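Local coordinates for CocE/NonD family hydrolase (Staphylococcus aureus subsp. aureus COL, PDB 3III), which is probably a serine hydrolase of the CocE/NonD family that cleaves ester or amide bonds, with an alpha/beta-hydrolase domain and a C-terminal beta domain, at residues A[396-402]-A[503-509]; A[358-364]-A[552-558]; A[38-44]-A[56-62]. All coordinates share one frame; numbering follows the deposited sequence.

Interaction 1: residues A[396-402]-A[503-509]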
# COMPACT_ATOMS: atom_id res chain seq x y z
N LYS A 396 0.36 -8.33 27.79
CA LYS A 396 -1.06 -8.03 27.65
C LYS A 396 -1.51 -6.92 28.56
O LYS A 396 -1.02 -6.80 29.69
CB LYS A 396 -1.94 -9.21 27.97
CG LYS A 396 -1.78 -10.38 27.06
CD LYS A 396 -2.55 -11.55 27.66
CE LYS A 396 -2.57 -12.71 26.72
NZ LYS A 396 -2.55 -13.98 27.47
N TYR A 397 -2.48 -6.15 28.05
CA TYR A 397 -3.22 -5.15 28.79
C TYR A 397 -4.73 -5.28 28.49
O TYR A 397 -5.14 -5.27 27.35
CB TYR A 397 -2.73 -3.76 28.39
CG TYR A 397 -3.44 -2.66 29.10
CD1 TYR A 397 -3.06 -2.29 30.39
CD2 TYR A 397 -4.54 -2.00 28.50
CE1 TYR A 397 -3.75 -1.29 31.09
CE2 TYR A 397 -5.24 -1.02 29.20
CZ TYR A 397 -4.82 -0.66 30.49
OH TYR A 397 -5.49 0.30 31.20
N THR A 398 -5.54 -5.41 29.54
CA THR A 398 -6.98 -5.49 29.40
C THR A 398 -7.57 -4.11 29.70
O THR A 398 -7.31 -3.53 30.74
CB THR A 398 -7.54 -6.54 30.37
OG1 THR A 398 -7.07 -7.83 29.94
CG2 THR A 398 -9.06 -6.57 30.35
N PHE A 399 -8.38 -3.61 28.77
CA PHE A 399 -8.94 -2.25 28.89
C PHE A 399 -10.09 -2.20 29.87
O PHE A 399 -10.93 -3.11 29.94
CB PHE A 399 -9.39 -1.72 27.54
CG PHE A 399 -8.25 -1.50 26.63
CD1 PHE A 399 -7.58 -0.29 26.64
CD2 PHE A 399 -7.80 -2.50 25.81
CE1 PHE A 399 -6.48 -0.09 25.83
CE2 PHE A 399 -6.69 -2.29 25.00
CZ PHE A 399 -6.06 -1.07 25.01
N ASP A 400 -10.09 -1.13 30.65
CA ASP A 400 -11.16 -0.86 31.60
C ASP A 400 -12.25 -0.01 30.99
O ASP A 400 -13.31 0.19 31.57
CB ASP A 400 -10.58 -0.13 32.81
CG ASP A 400 -10.00 -1.06 33.84
OD1 ASP A 400 -10.53 -2.18 34.02
OD2 ASP A 400 -9.05 -0.64 34.54
N LYS A 401 -12.02 0.51 29.80
CA LYS A 401 -13.04 1.28 29.10
C LYS A 401 -12.77 1.21 27.61
O LYS A 401 -11.67 0.91 27.23
CB LYS A 401 -13.06 2.76 29.52
CG LYS A 401 -11.81 3.55 29.25
CD LYS A 401 -11.94 4.94 29.90
CE LYS A 401 -11.00 5.96 29.29
NZ LYS A 401 -9.61 5.74 29.83
N ASP A 402 -13.81 1.42 26.82
CA ASP A 402 -13.66 1.46 25.37
C ASP A 402 -12.55 2.45 24.97
O ASP A 402 -12.59 3.60 25.38
CB ASP A 402 -14.95 1.91 24.73
CG ASP A 402 -16.07 0.86 24.80
OD1 ASP A 402 -15.92 -0.24 25.36
OD2 ASP A 402 -17.12 1.19 24.24
N PHE A 503 -10.77 -1.13 21.05
CA PHE A 503 -10.65 -2.14 22.09
C PHE A 503 -11.75 -1.81 23.07
O PHE A 503 -11.70 -0.76 23.71
CB PHE A 503 -9.23 -2.10 22.75
CG PHE A 503 -8.13 -2.50 21.84
CD1 PHE A 503 -7.59 -3.79 21.88
CD2 PHE A 503 -7.66 -1.64 20.86
CE1 PHE A 503 -6.60 -4.18 21.02
CE2 PHE A 503 -6.66 -2.03 19.97
CZ PHE A 503 -6.14 -3.29 20.04
N LYS A 504 -12.78 -2.64 23.13
CA LYS A 504 -13.89 -2.42 24.06
C LYS A 504 -13.47 -2.73 25.48
O LYS A 504 -12.55 -3.48 25.70
CB LYS A 504 -15.11 -3.27 23.71
CG LYS A 504 -15.72 -3.02 22.29
CD LYS A 504 -16.82 -4.10 22.04
CE LYS A 504 -17.76 -3.73 20.91
NZ LYS A 504 -18.91 -4.73 20.85
N GLN A 505 -14.18 -2.17 26.46
CA GLN A 505 -13.98 -2.50 27.85
C GLN A 505 -13.99 -4.00 27.99
O GLN A 505 -14.93 -4.65 27.50
CB GLN A 505 -15.15 -1.92 28.70
CG GLN A 505 -15.10 -2.40 30.16
CD GLN A 505 -16.28 -1.86 30.94
OE1 GLN A 505 -17.36 -1.59 30.37
NE2 GLN A 505 -16.09 -1.70 32.25
N GLY A 506 -12.97 -4.55 28.65
CA GLY A 506 -12.87 -6.00 28.81
C GLY A 506 -12.06 -6.71 27.75
O GLY A 506 -11.70 -7.89 27.91
N GLU A 507 -11.78 -6.03 26.65
CA GLU A 507 -10.95 -6.60 25.60
C GLU A 507 -9.48 -6.34 25.90
O GLU A 507 -9.17 -5.47 26.69
CB GLU A 507 -11.38 -6.07 24.22
CG GLU A 507 -12.80 -6.59 23.81
CD GLU A 507 -13.22 -6.30 22.38
OE1 GLU A 507 -13.00 -5.19 21.84
OE2 GLU A 507 -13.84 -7.23 21.79
N THR A 508 -8.59 -7.08 25.24
CA THR A 508 -7.16 -7.04 25.55
C THR A 508 -6.31 -6.73 24.35
O THR A 508 -6.56 -7.25 23.28
CB THR A 508 -6.78 -8.41 26.06
OG1 THR A 508 -7.56 -8.65 27.25
CG2 THR A 508 -5.23 -8.55 26.39
N LEU A 509 -5.27 -5.94 24.53
CA LEU A 509 -4.24 -5.76 23.53
C LEU A 509 -3.08 -6.60 23.95
O LEU A 509 -2.69 -6.65 25.16
CB LEU A 509 -3.84 -4.27 23.45
CG LEU A 509 -2.69 -3.92 22.50
CD1 LEU A 509 -2.79 -2.43 22.01
CD2 LEU A 509 -1.33 -4.18 23.12
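The end of strand 392-398 pairs antiparallel with the start of strand 508-514, and the loop 399-402 that follows the first and the turn 504-507 that leads into the second stay zipped together at the edge of a five-stranded antiparallel sheet. Y397 and L509 form a hydrogen-bonded pair, with Y397 N 2.9 Å from L509 O, and T398 and T508 follow as a non-hydrogen-bonded pair whose OG1 atoms lie 2.9 Å apart. Next to the paired residues, F399 N binds E507 O in a nearly straight bond (169°), and F399 O receives G506 N at 2.8 Å. A type II beta turn, K504 to E507, presents that amide, with G506 at its third position with a positive phi. The turn is fastened from outside by D402: its carboxylate swings back toward 503-509, and OD1 accepts Q505 N at 2.8 Å through the lone pair facing away from OD2. From within, E507 OE1 takes the K504 amide, while K431 forms a salt bridge with the same oxygen. The sheet is part of the C-terminal beta domain, which in S15-family and CocE-type hydrolases has a jelly-roll-like fold. F399 has CG anti to its carbonyl carbon (chi1 -67°), and the ring end comes closer to 503-509 than CB does. F399 CE2 sits 3.4 Å from F503 CB, and the two rings meet obliquely, planes 39° apart. L509 CB comes to the F399 ring at its edge, 3.8 Å from CE2, and CD2 of Y397 lies over the centre of one face. L405 of strand 403-406 touches both F503 and L509.

Interaction 2: residues A[358-364]-A[552-558]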
# COMPACT_ATOMS: atom_id res chain seq x y z
N GLU A 358 -3.27 10.88 21.76
CA GLU A 358 -2.48 10.98 23.00
C GLU A 358 -1.57 9.80 23.04
O GLU A 358 -2.02 8.68 23.23
CB GLU A 358 -3.38 10.98 24.24
CG GLU A 358 -4.33 12.14 24.25
CD GLU A 358 -4.93 12.48 25.64
OE1 GLU A 358 -6.14 12.87 25.67
OE2 GLU A 358 -4.21 12.36 26.68
N TYR A 359 -0.30 10.03 22.79
CA TYR A 359 0.65 8.93 22.63
C TYR A 359 0.99 8.45 24.04
O TYR A 359 1.59 9.20 24.79
CB TYR A 359 1.87 9.39 21.83
CG TYR A 359 1.50 9.75 20.41
CD1 TYR A 359 1.03 8.78 19.54
CD2 TYR A 359 1.53 11.08 19.98
CE1 TYR A 359 0.64 9.08 18.25
CE2 TYR A 359 1.17 11.41 18.68
CZ TYR A 359 0.71 10.41 17.82
OH TYR A 359 0.32 10.72 16.53
N THR A 360 0.60 7.21 24.38
CA THR A 360 0.55 6.79 25.78
C THR A 360 1.42 5.55 25.92
O THR A 360 1.26 4.59 25.18
CB THR A 360 -0.87 6.47 26.20
OG1 THR A 360 -1.68 7.61 25.90
CG2 THR A 360 -0.99 6.14 27.70
N PRO A 361 2.38 5.58 26.86
CA PRO A 361 3.22 4.40 27.00
C PRO A 361 2.56 3.35 27.85
O PRO A 361 1.92 3.68 28.85
CB PRO A 361 4.46 4.95 27.74
CG PRO A 361 4.01 6.19 28.43
CD PRO A 361 2.79 6.69 27.74
N LEU A 362 2.72 2.10 27.45
CA LEU A 362 2.46 0.95 28.32
C LEU A 362 3.79 0.16 28.49
O LEU A 362 4.38 -0.32 27.51
CB LEU A 362 1.39 0.07 27.70
CG LEU A 362 -0.04 0.63 27.69
CD1 LEU A 362 -0.94 -0.33 26.81
CD2 LEU A 362 -0.56 0.77 29.11
N TYR A 363 4.26 0.05 29.73
CA TYR A 363 5.56 -0.55 30.03
C TYR A 363 5.49 -2.07 30.14
O TYR A 363 4.58 -2.61 30.75
CB TYR A 363 6.14 0.05 31.30
CG TYR A 363 6.30 1.55 31.21
CD1 TYR A 363 7.41 2.11 30.60
CD2 TYR A 363 5.31 2.41 31.66
CE1 TYR A 363 7.55 3.50 30.49
CE2 TYR A 363 5.43 3.77 31.54
CZ TYR A 363 6.54 4.31 30.96
OH TYR A 363 6.66 5.67 30.87
N LEU A 364 6.43 -2.75 29.48
CA LEU A 364 6.46 -4.22 29.45
C LEU A 364 7.09 -4.73 30.72
O LEU A 364 8.04 -4.13 31.21
CB LEU A 364 7.36 -4.71 28.32
CG LEU A 364 6.77 -4.83 26.94
CD1 LEU A 364 6.31 -3.48 26.43
CD2 LEU A 364 7.79 -5.49 26.04
N SER A 552 11.56 -0.78 28.27
CA SER A 552 10.80 -1.38 27.19
C SER A 552 9.34 -0.97 27.37
O SER A 552 8.78 -1.08 28.44
CB SER A 552 10.95 -2.90 27.26
OG SER A 552 12.30 -3.21 27.02
N GLN A 553 8.74 -0.48 26.30
CA GLN A 553 7.37 0.06 26.36
C GLN A 553 6.78 0.08 24.97
O GLN A 553 7.55 0.09 23.99
CB GLN A 553 7.44 1.48 26.88
CG GLN A 553 8.29 2.39 26.00
CD GLN A 553 8.49 3.73 26.64
OE1 GLN A 553 7.67 4.65 26.46
NE2 GLN A 553 9.57 3.86 27.38
N LEU A 554 5.45 0.07 24.92
CA LEU A 554 4.66 0.24 23.71
C LEU A 554 3.98 1.60 23.74
O LEU A 554 3.26 1.91 24.67
CB LEU A 554 3.64 -0.90 23.56
CG LEU A 554 2.75 -0.80 22.29
CD1 LEU A 554 3.53 -1.12 20.96
CD2 LEU A 554 1.54 -1.71 22.59
N ILE A 555 4.26 2.46 22.77
CA ILE A 555 3.56 3.74 22.65
C ILE A 555 2.28 3.48 21.79
O ILE A 555 2.39 3.02 20.67
CB ILE A 555 4.42 4.79 21.95
CG1 ILE A 555 5.73 5.05 22.68
CG2 ILE A 555 3.65 6.11 21.75
CD1 ILE A 555 5.58 5.54 24.06
N ILE A 556 1.12 3.81 22.33
CA ILE A 556 -0.14 3.60 21.66
C ILE A 556 -0.85 4.93 21.39
O ILE A 556 -0.81 5.82 22.21
CB ILE A 556 -1.06 2.65 22.44
CG1 ILE A 556 -1.47 3.21 23.81
CG2 ILE A 556 -0.43 1.27 22.50
CD1 ILE A 556 -2.51 2.33 24.51
N PRO A 557 -1.48 5.07 20.21
CA PRO A 557 -2.11 6.34 19.79
C PRO A 557 -3.57 6.39 20.19
O PRO A 557 -4.47 6.02 19.41
CB PRO A 557 -2.01 6.27 18.26
CG PRO A 557 -2.05 4.71 17.96
CD PRO A 557 -1.24 4.16 19.08
N ILE A 558 -3.83 6.84 21.41
CA ILE A 558 -5.19 6.84 21.93
C ILE A 558 -5.90 8.06 21.35
O ILE A 558 -5.42 9.22 21.46
CB ILE A 558 -5.25 6.90 23.48
CG1 ILE A 558 -4.53 5.69 24.10
CG2 ILE A 558 -6.74 7.00 23.97
CD1 ILE A 558 -4.61 5.57 25.53
O HOH W 1 9.64 -2.08 30.96
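Y363 and Q553 meet as a non-hydrogen-bonded antiparallel pair whose side chains run alongside each other in the same direction, the amide plane turned 62° from the ring. Q553 NE2 lies 3.7 Å from Y363 CE1 and is itself bound to D551 O, which fixes the amide's rotation; OE1 is turned to P361 CB at 3.5 Å. On the same face I555 spreads its two branches over the partner strand, CD1 to the ring of P361 and CG2 to Y359 CB (3.7 Å), while the Y359 ring crosses P557 at about a right angle. These two strands, 358-365 and 553-559, belong to the antiparallel sheet of the C-terminal beta domain, and the second of them also pairs with strand 408-417. The opposite face carries T360, L362, L554, I556 and I558. I556 has CG1 wedged between its backbone N and carbonyl carbon (chi1 63°), and its CD1 meets L362 CD1 at 3.9 Å. I558 CD1 slants past T360 OG1, 3.6 Å away. That hydroxyl donates to E358 O at 2.9 Å, from the face of the carbonyl opposite to the one used by I558 N, whose bond is longer at 3.2 Å.

Interaction 3: residues A[38-44]-A[56-62]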
# COMPACT_ATOMS: atom_id res chain seq x y z
N MSE A 38 -19.08 3.21 -27.09
CA MSE A 38 -18.04 4.14 -27.02
C MSE A 38 -17.05 3.76 -28.10
O MSE A 38 -17.21 2.72 -28.75
CB MSE A 38 -17.38 4.13 -25.64
CG MSE A 38 -16.64 2.85 -25.31
SE MSE A 38 -16.07 2.96 -23.39
CE MSE A 38 -17.89 2.82 -22.49
N ILE A 39 -16.03 4.60 -28.24
CA ILE A 39 -14.88 4.35 -29.08
C ILE A 39 -13.72 3.81 -28.25
O ILE A 39 -13.44 4.29 -27.16
CB ILE A 39 -14.47 5.62 -29.82
CG1 ILE A 39 -15.47 5.93 -30.92
CG2 ILE A 39 -13.04 5.50 -30.34
CD1 ILE A 39 -15.26 7.31 -31.60
N MSE A 40 -13.07 2.77 -28.75
CA MSE A 40 -11.78 2.35 -28.25
C MSE A 40 -10.74 2.40 -29.39
O MSE A 40 -10.90 1.73 -30.45
CB MSE A 40 -11.87 0.94 -27.66
CG MSE A 40 -10.54 0.46 -27.07
SE MSE A 40 -10.52 -1.49 -26.91
CE MSE A 40 -8.79 -1.68 -25.96
N GLU A 41 -9.71 3.21 -29.18
CA GLU A 41 -8.55 3.23 -30.06
C GLU A 41 -7.55 2.31 -29.42
O GLU A 41 -7.16 2.50 -28.26
CB GLU A 41 -7.96 4.65 -30.20
CG GLU A 41 -8.96 5.66 -30.65
CD GLU A 41 -8.37 7.04 -31.06
OE1 GLU A 41 -7.15 7.13 -31.38
OE2 GLU A 41 -9.16 8.00 -31.08
N LYS A 42 -7.22 1.24 -30.11
CA LYS A 42 -6.33 0.25 -29.58
C LYS A 42 -4.95 0.35 -30.23
O LYS A 42 -4.82 0.46 -31.48
CB LYS A 42 -6.92 -1.13 -29.81
CG LYS A 42 -6.09 -2.24 -29.25
CD LYS A 42 -6.74 -3.59 -29.39
CE LYS A 42 -5.76 -4.64 -28.90
NZ LYS A 42 -6.36 -5.96 -28.90
N ASP A 43 -3.93 0.24 -29.39
CA ASP A 43 -2.54 0.28 -29.84
C ASP A 43 -2.06 1.58 -30.44
O ASP A 43 -1.15 1.54 -31.24
CB ASP A 43 -2.21 -0.83 -30.85
CG ASP A 43 -2.14 -2.21 -30.21
OD1 ASP A 43 -1.91 -2.32 -28.97
OD2 ASP A 43 -2.27 -3.19 -30.98
N GLY A 44 -2.61 2.71 -30.04
CA GLY A 44 -1.95 3.99 -30.29
C GLY A 44 -0.59 4.06 -29.62
O GLY A 44 -0.32 3.31 -28.69
N ILE A 56 -0.58 2.42 -26.00
CA ILE A 56 -1.77 2.78 -25.16
C ILE A 56 -3.08 2.33 -25.80
O ILE A 56 -3.15 2.03 -27.00
CB ILE A 56 -1.88 4.33 -24.94
CG1 ILE A 56 -2.16 5.07 -26.26
CG2 ILE A 56 -0.57 4.87 -24.41
CD1 ILE A 56 -2.31 6.66 -26.13
N ASN A 57 -4.13 2.33 -24.98
CA ASN A 57 -5.50 2.31 -25.46
C ASN A 57 -6.20 3.57 -24.98
O ASN A 57 -5.95 4.05 -23.88
CB ASN A 57 -6.25 1.12 -24.86
CG ASN A 57 -5.65 -0.21 -25.25
OD1 ASN A 57 -5.16 -0.38 -26.36
ND2 ASN A 57 -5.77 -1.18 -24.36
N ILE A 58 -7.10 4.07 -25.81
CA ILE A 58 -7.92 5.22 -25.47
C ILE A 58 -9.40 4.85 -25.58
O ILE A 58 -9.87 4.46 -26.63
CB ILE A 58 -7.69 6.39 -26.47
CG1 ILE A 58 -6.22 6.83 -26.56
CG2 ILE A 58 -8.62 7.60 -26.13
CD1 ILE A 58 -5.89 7.72 -27.83
N PHE A 59 -10.15 5.00 -24.49
CA PHE A 59 -11.59 4.81 -24.51
C PHE A 59 -12.21 6.18 -24.38
O PHE A 59 -11.88 6.92 -23.42
CB PHE A 59 -12.00 3.99 -23.30
CG PHE A 59 -11.48 2.56 -23.30
CD1 PHE A 59 -12.25 1.55 -23.80
CD2 PHE A 59 -10.20 2.26 -22.81
CE1 PHE A 59 -11.77 0.23 -23.80
CE2 PHE A 59 -9.71 0.98 -22.78
CZ PHE A 59 -10.49 -0.05 -23.27
N ARG A 60 -13.10 6.51 -25.31
CA ARG A 60 -13.71 7.81 -25.33
C ARG A 60 -15.12 7.82 -25.86
O ARG A 60 -15.52 6.91 -26.58
CB ARG A 60 -12.82 8.79 -26.09
CG ARG A 60 -12.47 8.38 -27.50
CD ARG A 60 -11.48 9.37 -28.14
NE ARG A 60 -11.31 9.06 -29.57
CZ ARG A 60 -12.15 9.45 -30.52
NH1 ARG A 60 -13.22 10.17 -30.25
NH2 ARG A 60 -11.94 9.08 -31.78
N PRO A 61 -15.90 8.84 -25.48
CA PRO A 61 -17.24 8.93 -25.98
C PRO A 61 -17.28 9.01 -27.51
O PRO A 61 -16.40 9.59 -28.15
CB PRO A 61 -17.77 10.19 -25.33
CG PRO A 61 -16.93 10.40 -24.17
CD PRO A 61 -15.59 9.95 -24.58
N ASN A 62 -18.25 8.31 -28.09
CA ASN A 62 -18.48 8.36 -29.51
C ASN A 62 -19.23 9.64 -29.87
O ASN A 62 -20.40 9.60 -30.28
CB ASN A 62 -19.27 7.11 -29.95
CG ASN A 62 -19.47 7.04 -31.42
OD1 ASN A 62 -18.68 7.63 -32.17
ND2 ASN A 62 -20.53 6.35 -31.86
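Strands 38-42 and 56-60 run antiparallel, their axes 4.6 Å apart at closest approach and inclined at 169°, with I39 facing R60 and E41 facing I58 in hydrogen-bonded pairs. R60 N and I39 O, 2.9 Å apart, form one of the regular bonds of this pairing. Beyond a corner in the chain at D43, I56 N returns to G44 O at 2.8 Å.

On the face bearing I39, E41, I58 and R60, R60 runs alongside I39 and grips E41 side-on. NE and NH2 both go to the single oxygen E41 OE2, NE at 2.8 Å, in a salt bridge. The carboxylate stands nearly upright to the guanidinium, planes 82° apart, and the two nitrogens reach OE2 from opposite sides of the carboxylate plane, both on its side away from OE1. I39 covers one face of the guanidinium, with CD1 3.8 Å from R60 NH2, and W158 also touches R60.

On the other face M40 and F59 make an apolar contact, next to the polar N57. Selenomethionine M40 extends with CG anti to the backbone N (chi1 -178°), which lays the chain over the F59 ring: CG is 3.5 Å from F59 CE1 in a CH-pi contact, and SE follows obliquely as a Met-aromatic contact. Its methyl CE continues to N57 ND2 at 3.5 Å. From beside the pair, M38, also selenomethionine, brings SE obliquely to the F59 ring, 4.1 Å from F59 CD1. N57 OD1 receives a weak bond from D43 N and a stronger partner in K78, which also forms a salt bridge with D43.

The arrangement is a beta hairpin lying between strands 22-30 and 119-124, part of the N-terminal antiparallel portion of the central, largely parallel sheet of the alpha/beta-hydrolase fold.

Interactions 1 and 2 are neighbours in the C-terminal beta domain, their centres 14 Å apart, and the chain of interaction 1 falls entirely between the two strands of interaction 2. They touch directly: L509 CD2 packs on L554 CD2 at 3.8 Å and Y397 CG on L362 CD1 at 4.1 Å, so the two sheets touch here through apolar side chains. L371 and L405 are touched by side chains of both. Interaction 3 belongs to the alpha/beta-hydrolase domain on the opposite side of the chain's centre, its centre about 55 Å from that of interaction 1 and 54 Å from that of interaction 2.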